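Local coordinates for catabolite activation-like protein (PDB 3IWZ), which regulates virulence genes as a homodimeric, c-di-GMP-responsive transcription factor of the CRP family, whose DNA binding c-di-GMP appears to abolish, at the interface of chains A and B. Sequence-based numbering; all coordinates share one arbitrary frame. Chains: chain A/B, Catabolite activation-like protein.

The interface of chains A and B. Residues chain A 153-154, 156-158, 166; chain B 67, 69, 71, 73-75.
A:Phe157 packs against B:Arg73 and B:Glu69, on the beta-hairpin formed by strands 63-68 and 74-80 of chain B and the turn joining them. In this CRP-family homodimer the phenylalanine is the last residue of the long helix 130-157, and with 118 Å² hidden by chain B it buries more surface than any other residue of the patch. Its chi1 of -53° sets CG anti to the carbonyl carbon and points the ring at the hairpin. Followed outward, CB of A:Phe157 rests on CG of B:Glu69. CG lies beneath CB of B:Arg73; beyond it CD2 meets the same B:Glu69 methylene, CG, at 3.4 Å. CE2 turns toward CB of B:Leu75, while CZ, at the tip, reaches the backbone O of B:Glu74 at 3.3 Å, a carbon-to-oxygen contact. On the remaining rim, CD1 and CE1 lie against the guanidinium of B:Arg73. CB of B:Arg73 sits over one ring face, 3.4 Å from the centroid, a CH-pi contact; CB of A:Ala156 backs the opposite face from within chain A, so the ring is sandwiched. In the arginine, bends at chi2 and chi3 bring its guanidinium round to the CD1-CE1 rim. The guanidinium and ring planes are 67° apart, which rules out a parallel stack: the CE1 corner of A:Phe157 instead points at the guanidinium face, 3.3 Å from CZ of B:Arg73. Within chain B, NH1 of B:Arg73 forms a loose salt bridge with OD1 of B:Asp71 (3.8 Å), which may steady the bent arginine.

B:Glu69 carries its carboxylate past the phenylalanine toward A:Arg166 of helix 160-171. The extended arginine approaches antiparallel to it, and NH1 of A:Arg166 makes a long salt bridge to OE2 of B:Glu69 at 3.7 Å. CD1 of A:Leu158 packs on one face of that guanidinium. One helical turn before A:Phe157, OG of A:Ser153 touches the methyl CB of B:Ala67 at 3.6 Å.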
loop_
_atom_site.group_PDB
_atom_site.type_symbol
_atom_site.label_atom_id
_atom_site.label_comp_id
_atom_site.label_asym_id
_atom_site.label_seq_id
_atom_site.Cartn_x
_atom_site.Cartn_y
_atom_site.Cartn_z
ATOM N N SER A 153 2.456 9.682 -0.265
ATOM C CA SER A 153 3.382 10.725 -0.728
ATOM C C SER A 153 2.705 12.075 -0.814
ATOM O O SER A 153 3.242 13.072 -0.357
ATOM C CB SER A 153 3.926 10.395 -2.108
ATOM O OG SER A 153 4.545 9.131 -2.097
ATOM N N ARG A 154 1.524 12.100 -1.418
ATOM C CA ARG A 154 0.762 13.326 -1.575
ATOM C C ARG A 154 0.288 13.908 -0.247
ATOM O O ARG A 154 0.196 15.125 -0.087
ATOM C CB ARG A 154 -0.418 13.077 -2.513
ATOM C CG ARG A 154 0.020 12.910 -3.966
ATOM C CD ARG A 154 -1.155 12.764 -4.935
ATOM N NE ARG A 154 -1.441 11.364 -5.212
ATOM C CZ ARG A 154 -2.240 10.923 -6.176
ATOM N NH1 ARG A 154 -2.862 11.766 -6.988
ATOM N NH2 ARG A 154 -2.402 9.622 -6.332
ATOM N N ALA A 156 1.948 13.681 2.480
ATOM C CA ALA A 156 3.117 14.192 3.185
ATOM C C ALA A 156 3.763 15.413 2.541
ATOM O O ALA A 156 4.353 16.240 3.238
ATOM C CB ALA A 156 4.160 13.088 3.329
ATOM N N PHE A 157 3.634 15.541 1.224
ATOM C CA PHE A 157 4.282 16.636 0.516
ATOM C C PHE A 157 3.440 17.595 -0.324
ATOM O O PHE A 157 3.987 18.546 -0.879
ATOM C CB PHE A 157 5.391 16.051 -0.366
ATOM C CG PHE A 157 6.359 15.178 0.382
ATOM C CD1 PHE A 157 7.044 15.665 1.492
ATOM C CD2 PHE A 157 6.589 13.866 -0.023
ATOM C CE1 PHE A 157 7.944 14.855 2.188
ATOM C CE2 PHE A 157 7.485 13.051 0.664
ATOM C CZ PHE A 157 8.164 13.549 1.773
ATOM N N LEU A 158 2.135 17.362 -0.439
ATOM C CA LEU A 158 1.298 18.259 -1.247
ATOM C C LEU A 158 0.229 19.000 -0.450
ATOM O O LEU A 158 -0.364 18.446 0.471
ATOM C CB LEU A 158 0.591 17.494 -2.370
ATOM C CG LEU A 158 1.334 16.715 -3.451
ATOM C CD1 LEU A 158 0.328 16.362 -4.535
ATOM C CD2 LEU A 158 2.460 17.521 -4.039
ATOM N N ARG A 166 -5.130 16.549 -8.386
ATOM C CA ARG A 166 -4.650 15.241 -8.844
ATOM C C ARG A 166 -5.707 14.151 -8.646
ATOM O O ARG A 166 -5.808 13.220 -9.450
ATOM C CB ARG A 166 -3.365 14.855 -8.113
ATOM C CG ARG A 166 -2.185 15.785 -8.423
ATOM C CD ARG A 166 -0.866 15.220 -7.888
ATOM N NE ARG A 166 0.272 16.117 -8.099
ATOM C CZ ARG A 166 1.521 15.841 -7.720
ATOM N NH1 ARG A 166 1.799 14.689 -7.110
ATOM N NH2 ARG A 166 2.497 16.720 -7.938
ATOM N N ALA B 67 9.713 6.510 -1.775
ATOM C CA ALA B 67 8.926 7.154 -2.825
ATOM C C ALA B 67 9.391 8.600 -2.916
ATOM O O ALA B 67 9.733 9.211 -1.903
ATOM C CB ALA B 67 7.437 7.103 -2.483
ATOM N N GLU B 69 8.823 12.702 -4.526
ATOM C CA GLU B 69 7.808 13.653 -4.944
ATOM C C GLU B 69 8.494 14.593 -5.917
ATOM O O GLU B 69 9.538 14.250 -6.475
ATOM C CB GLU B 69 7.229 14.429 -3.760
ATOM C CG GLU B 69 5.860 13.912 -3.315
ATOM C CD GLU B 69 4.815 13.968 -4.431
ATOM O OE1 GLU B 69 3.753 13.314 -4.286
ATOM O OE2 GLU B 69 5.057 14.670 -5.446
ATOM N N ASP B 71 9.078 18.286 -5.311
ATOM C CA ASP B 71 9.934 19.217 -4.575
ATOM C C ASP B 71 11.214 18.530 -4.118
ATOM O O ASP B 71 12.009 19.100 -3.369
ATOM C CB ASP B 71 9.190 19.811 -3.360
ATOM C CG ASP B 71 8.287 18.802 -2.653
ATOM O OD1 ASP B 71 7.595 19.193 -1.685
ATOM O OD2 ASP B 71 8.267 17.622 -3.054
ATOM N N ARG B 73 11.550 15.354 -2.395
ATOM C CA ARG B 73 11.364 14.939 -1.022
ATOM C C ARG B 73 11.243 13.416 -1.043
ATOM O O ARG B 73 10.820 12.836 -2.046
ATOM C CB ARG B 73 10.080 15.565 -0.455
ATOM C CG ARG B 73 10.012 17.102 -0.509
ATOM C CD ARG B 73 10.925 17.759 0.518
ATOM N NE ARG B 73 10.570 17.395 1.890
ATOM C CZ ARG B 73 9.457 17.775 2.510
ATOM N NH1 ARG B 73 8.570 18.545 1.888
ATOM N NH2 ARG B 73 9.225 17.379 3.755
ATOM N N GLU B 74 11.612 12.768 0.054
ATOM C CA GLU B 74 11.523 11.321 0.125
ATOM C C GLU B 74 10.691 10.851 1.312
ATOM O O GLU B 74 10.675 11.473 2.371
ATOM C CB GLU B 74 12.919 10.694 0.231
ATOM C CG GLU B 74 13.882 11.051 -0.893
ATOM C CD GLU B 74 15.156 10.233 -0.830
ATOM O OE1 GLU B 74 15.820 10.232 0.227
ATOM O OE2 GLU B 74 15.495 9.585 -1.842
ATOM N N LEU B 75 10.002 9.735 1.118
ATOM C CA LEU B 75 9.191 9.134 2.162
ATOM C C LEU B 75 9.505 7.636 2.193
ATOM O O LEU B 75 9.193 6.895 1.249
ATOM C CB LEU B 75 7.695 9.355 1.889
ATOM C CG LEU B 75 6.687 8.809 2.910
ATOM C CD1 LEU B 75 6.818 9.564 4.234
ATOM C CD2 LEU B 75 5.262 8.959 2.357
#